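Local coordinates for protein terminal uridylyltransferase 1 (PDB 5HZD) that adds uridylate residues from UTP to the 3' ends of mitochondrial RNAs, including guide RNAs, in trypanosome RNA editing, at residues L93-R98 with A250-M255; G217-A222 with A254-A259. One frame throughout, in Å; residues are numbered along the deposited sequence. Where two conformers were deposited one is given.

Contact 1 of 2, residues L93-R98 with A250-M255; sequences LECVVR and AVRAAM
The guanidinium of Arg252 is the flat group that touches across the contact, and the thiol of Cys95 approaches it obliquely, with SG 3.6 Å from NE in one of the two modelled conformers of the cysteine. The contact joins two domains: helix 80-100 packs on the nucleotidyltransferase palm sheet, whereas helix 247-254 is the second helix of a βαββαβ domain of RRM-like topology inserted between palm strands 174-177 and 285-288. SG also rests 3.8 Å from Arg252 CB, and the bend of the chain at chi3 (-70°) sets NE against the same sulphur.

Beside this polar margin the interface is apolar and buried. Val96 CG2 meets Val251 CG1 at 4.2 Å and Met255 SD at 4.0 Å, and the same valine continues onto Leu153 and Leu154 of helix 143-156. Val157, in the loop after that helix, also touches Met255. No hydrogen bond links the two segments; the contact is van der Waals packing, in which the methionine crosses the valine at about a right angle, and its bend at chi3 (-59°) places CE 3.9 Å from Val96 CA.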
# COMPACT_ATOMS: atom_id res chain seq x y z
N LEU A 93 -11.36 6.20 13.57
CA LEU A 93 -11.46 4.75 13.61
C LEU A 93 -11.03 4.22 14.97
O LEU A 93 -11.64 3.28 15.49
CB LEU A 93 -10.64 4.10 12.48
CG LEU A 93 -10.78 2.58 12.45
CD1 LEU A 93 -12.22 2.08 12.20
CD2 LEU A 93 -9.85 2.03 11.33
N GLU A 94 -10.04 4.85 15.59
CA GLU A 94 -9.57 4.33 16.88
C GLU A 94 -10.64 4.46 17.93
O GLU A 94 -10.79 3.57 18.78
CB GLU A 94 -8.28 5.02 17.30
CG GLU A 94 -7.62 4.41 18.53
CD GLU A 94 -6.23 4.97 18.71
OE1 GLU A 94 -6.06 5.83 19.61
OE2 GLU A 94 -5.28 4.56 17.98
N CYS A 95 -11.44 5.52 17.88
CA CYS A 95 -12.59 5.69 18.79
C CYS A 95 -13.57 4.55 18.66
O CYS A 95 -14.16 4.07 19.64
CB CYS A 95 -13.34 6.97 18.45
SG CYS A 95 -12.47 8.48 18.77
N VAL A 96 -13.78 4.12 17.42
CA VAL A 96 -14.74 3.05 17.18
C VAL A 96 -14.17 1.74 17.69
O VAL A 96 -14.84 1.01 18.45
CB VAL A 96 -15.04 2.92 15.67
CG1 VAL A 96 -15.99 1.72 15.45
CG2 VAL A 96 -15.64 4.19 15.12
N VAL A 97 -12.93 1.40 17.30
CA VAL A 97 -12.44 0.07 17.65
C VAL A 97 -12.17 -0.09 19.14
O VAL A 97 -12.24 -1.22 19.64
CB VAL A 97 -11.23 -0.38 16.82
CG1 VAL A 97 -11.55 -0.25 15.33
CG2 VAL A 97 -10.04 0.43 17.17
N ARG A 98 -11.90 1.00 19.86
CA ARG A 98 -11.74 0.86 21.32
C ARG A 98 -13.01 0.45 22.04
O ARG A 98 -12.95 -0.02 23.16
CB ARG A 98 -11.16 2.13 21.94
CG ARG A 98 -9.69 2.28 21.58
CD ARG A 98 -9.05 3.50 22.22
NE ARG A 98 -9.05 3.29 23.67
CZ ARG A 98 -8.65 4.18 24.57
NH1 ARG A 98 -8.69 3.87 25.86
NH2 ARG A 98 -8.24 5.38 24.19
N ALA A 250 -16.70 14.56 16.81
CA ALA A 250 -18.04 14.16 16.41
C ALA A 250 -18.17 12.64 16.39
O ALA A 250 -19.18 12.09 16.82
CB ALA A 250 -18.41 14.76 15.07
N VAL A 251 -17.14 11.95 15.91
CA VAL A 251 -17.17 10.49 15.97
C VAL A 251 -17.04 9.97 17.42
O VAL A 251 -17.71 9.03 17.81
CB VAL A 251 -16.10 9.89 15.05
CG1 VAL A 251 -16.08 8.36 15.17
CG2 VAL A 251 -16.36 10.34 13.60
N ARG A 252 -16.17 10.60 18.20
CA ARG A 252 -16.00 10.24 19.60
C ARG A 252 -17.34 10.40 20.34
O ARG A 252 -17.71 9.51 21.13
CB ARG A 252 -14.84 11.07 20.21
CG ARG A 252 -14.35 10.60 21.60
CD ARG A 252 -13.07 11.37 22.04
NE ARG A 252 -11.90 10.99 21.24
CZ ARG A 252 -11.17 11.82 20.51
NH1 ARG A 252 -11.45 13.12 20.47
NH2 ARG A 252 -10.13 11.35 19.82
N ALA A 253 -18.08 11.47 20.05
CA ALA A 253 -19.42 11.65 20.64
C ALA A 253 -20.42 10.59 20.19
O ALA A 253 -21.21 10.09 20.98
CB ALA A 253 -19.96 13.06 20.34
N ALA A 254 -20.41 10.24 18.90
CA ALA A 254 -21.33 9.20 18.39
C ALA A 254 -21.03 7.82 18.96
O ALA A 254 -21.90 6.93 18.97
CB ALA A 254 -21.26 9.17 16.87
N MET A 255 -19.82 7.65 19.49
CA MET A 255 -19.44 6.39 20.14
C MET A 255 -19.78 6.34 21.63
O MET A 255 -19.49 5.34 22.28
CB MET A 255 -17.95 6.08 19.92
CG MET A 255 -17.60 5.70 18.48
SD MET A 255 -18.58 4.31 17.86
CE MET A 255 -18.12 3.08 19.08

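Contact 2 of 2, residues G217-A222 with A254-A259; sequences GSVRDA and AMCSPA
Ser218 meets the loop residues Cys256 and Pro258 near the start of the 217-222 segment, where helix 209-223 faces the chain leading from helix 247-254 to strand 267-271. Both helices belong to one βαββαβ domain with strand order 2-3-1-4, an RRM-like arrangement, and this contact holds the exit from the second helix against the flank of the first.

The hydroxyl of Ser218 lies anti to its own carbonyl carbon (chi1 -74°), which sets OG 3.5 Å from Pro258 CA in one of two modelled conformers. In that conformer two waters span the gap between helix and loop. One lies 2.6 Å from Ser218 OG and donates to Ser257 O; the other accepts from Ala259 N at 2.7 Å, although its separation from Ser218 OG is short enough to make that end of the bridge doubtful. A weak hydrogen bond from the serine to Leu214 O lies within the helix. No direct hydrogen bond joins the segments; the polar part of the link runs through water, beside direct packing.

Val219, the next residue, is buried; its CG2 reaches Cys256 SG at 4.2 Å, and its side chain also touches Val228 on the adjoining strand 228-233. The thiol of Cys256 sits between that residue's backbone N and carbonyl carbon (chi1 79°), a position from which SG also comes within 4.0 Å of Ser218 CB. One turn beyond Ser218, Ala222 completes the surface against which the cysteine rests, its CB 4.0 Å from Cys256 CB.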
# COMPACT_ATOMS: atom_id res chain seq x y z
N GLY A 217 -24.87 14.87 29.00
CA GLY A 217 -23.78 14.51 29.89
C GLY A 217 -22.89 13.44 29.28
O GLY A 217 -21.66 13.53 29.38
N SER A 218 -23.50 12.42 28.69
CA SER A 218 -22.75 11.35 28.03
C SER A 218 -21.90 11.88 26.90
O SER A 218 -20.74 11.46 26.72
CB SER A 218 -23.71 10.29 27.49
OG SER A 218 -24.24 9.52 28.55
N VAL A 219 -22.48 12.79 26.12
CA VAL A 219 -21.73 13.39 25.02
C VAL A 219 -20.56 14.21 25.56
O VAL A 219 -19.41 14.07 25.09
CB VAL A 219 -22.63 14.24 24.14
CG1 VAL A 219 -21.81 15.06 23.17
CG2 VAL A 219 -23.63 13.33 23.39
N ARG A 220 -20.84 15.06 26.55
CA ARG A 220 -19.78 15.90 27.12
C ARG A 220 -18.66 15.09 27.73
O ARG A 220 -17.48 15.44 27.61
CB ARG A 220 -20.35 16.84 28.18
CG ARG A 220 -21.12 17.98 27.56
CD ARG A 220 -21.72 18.94 28.59
NE ARG A 220 -22.59 19.92 27.94
CZ ARG A 220 -22.17 20.93 27.18
NH1 ARG A 220 -20.86 21.12 26.99
NH2 ARG A 220 -23.05 21.76 26.63
N ASP A 221 -19.01 13.98 28.37
CA ASP A 221 -18.01 13.16 29.03
C ASP A 221 -17.13 12.46 28.01
O ASP A 221 -15.96 12.18 28.29
CB ASP A 221 -18.65 12.13 29.96
CG ASP A 221 -19.16 12.74 31.26
OD1 ASP A 221 -19.15 13.99 31.40
OD2 ASP A 221 -19.58 11.97 32.15
N ALA A 222 -17.68 12.19 26.82
CA ALA A 222 -16.92 11.49 25.78
C ALA A 222 -15.89 12.39 25.14
O ALA A 222 -14.84 11.91 24.71
CB ALA A 222 -17.86 10.91 24.71
N ALA A 254 -20.41 10.24 18.90
CA ALA A 254 -21.33 9.20 18.39
C ALA A 254 -21.03 7.82 18.96
O ALA A 254 -21.90 6.93 18.97
CB ALA A 254 -21.26 9.17 16.87
N MET A 255 -19.82 7.65 19.49
CA MET A 255 -19.44 6.39 20.14
C MET A 255 -19.78 6.34 21.63
O MET A 255 -19.49 5.34 22.28
CB MET A 255 -17.95 6.08 19.92
CG MET A 255 -17.60 5.70 18.48
SD MET A 255 -18.58 4.31 17.86
CE MET A 255 -18.12 3.08 19.08
N CYS A 256 -20.38 7.40 22.17
CA CYS A 256 -20.70 7.38 23.60
C CYS A 256 -21.77 6.32 23.87
O CYS A 256 -22.45 5.85 22.96
CB CYS A 256 -21.13 8.76 24.12
SG CYS A 256 -22.84 9.20 23.74
N SER A 257 -21.89 5.90 25.12
CA SER A 257 -22.95 4.97 25.44
C SER A 257 -23.87 5.59 26.48
O SER A 257 -23.61 5.50 27.69
CB SER A 257 -22.41 3.60 25.86
OG SER A 257 -21.18 3.74 26.55
N PRO A 258 -24.97 6.21 26.02
CA PRO A 258 -25.88 6.89 26.95
C PRO A 258 -26.52 5.92 27.94
O PRO A 258 -26.81 4.79 27.59
CB PRO A 258 -26.95 7.47 26.03
CG PRO A 258 -26.33 7.46 24.64
CD PRO A 258 -25.44 6.27 24.63
N ALA A 259 -26.71 6.37 29.17
CA ALA A 259 -27.43 5.60 30.17
C ALA A 259 -28.57 6.47 30.64
O ALA A 259 -28.44 7.23 31.60
CB ALA A 259 -26.53 5.25 31.35
O HOH W 1 -26.18 8.87 29.93
O HOH W 2 -22.54 7.66 29.31

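How the contacts relate
Contact 1 is a buried junction between domains, contact 2 a surface contact within one of them. Both use the end of helix 247-254 and the turn after it, and they share Ala254 and Met255: the methionine faces the palm, while Cys256, the next residue, turns to helix 209-223. Their centres lie about 11 Å apart, and they touch directly where Arg252 CD comes 3.3 Å from Ala222 O and Ala253 CB packs on Val219 CG1. The chemistry follows the setting. The domain junction relies on apolar side chains with an arginine at its margin, whereas the outer contact pairs a small cysteine-centred patch with water-mediated links, modelled for one conformer of the serine, to backbone atoms.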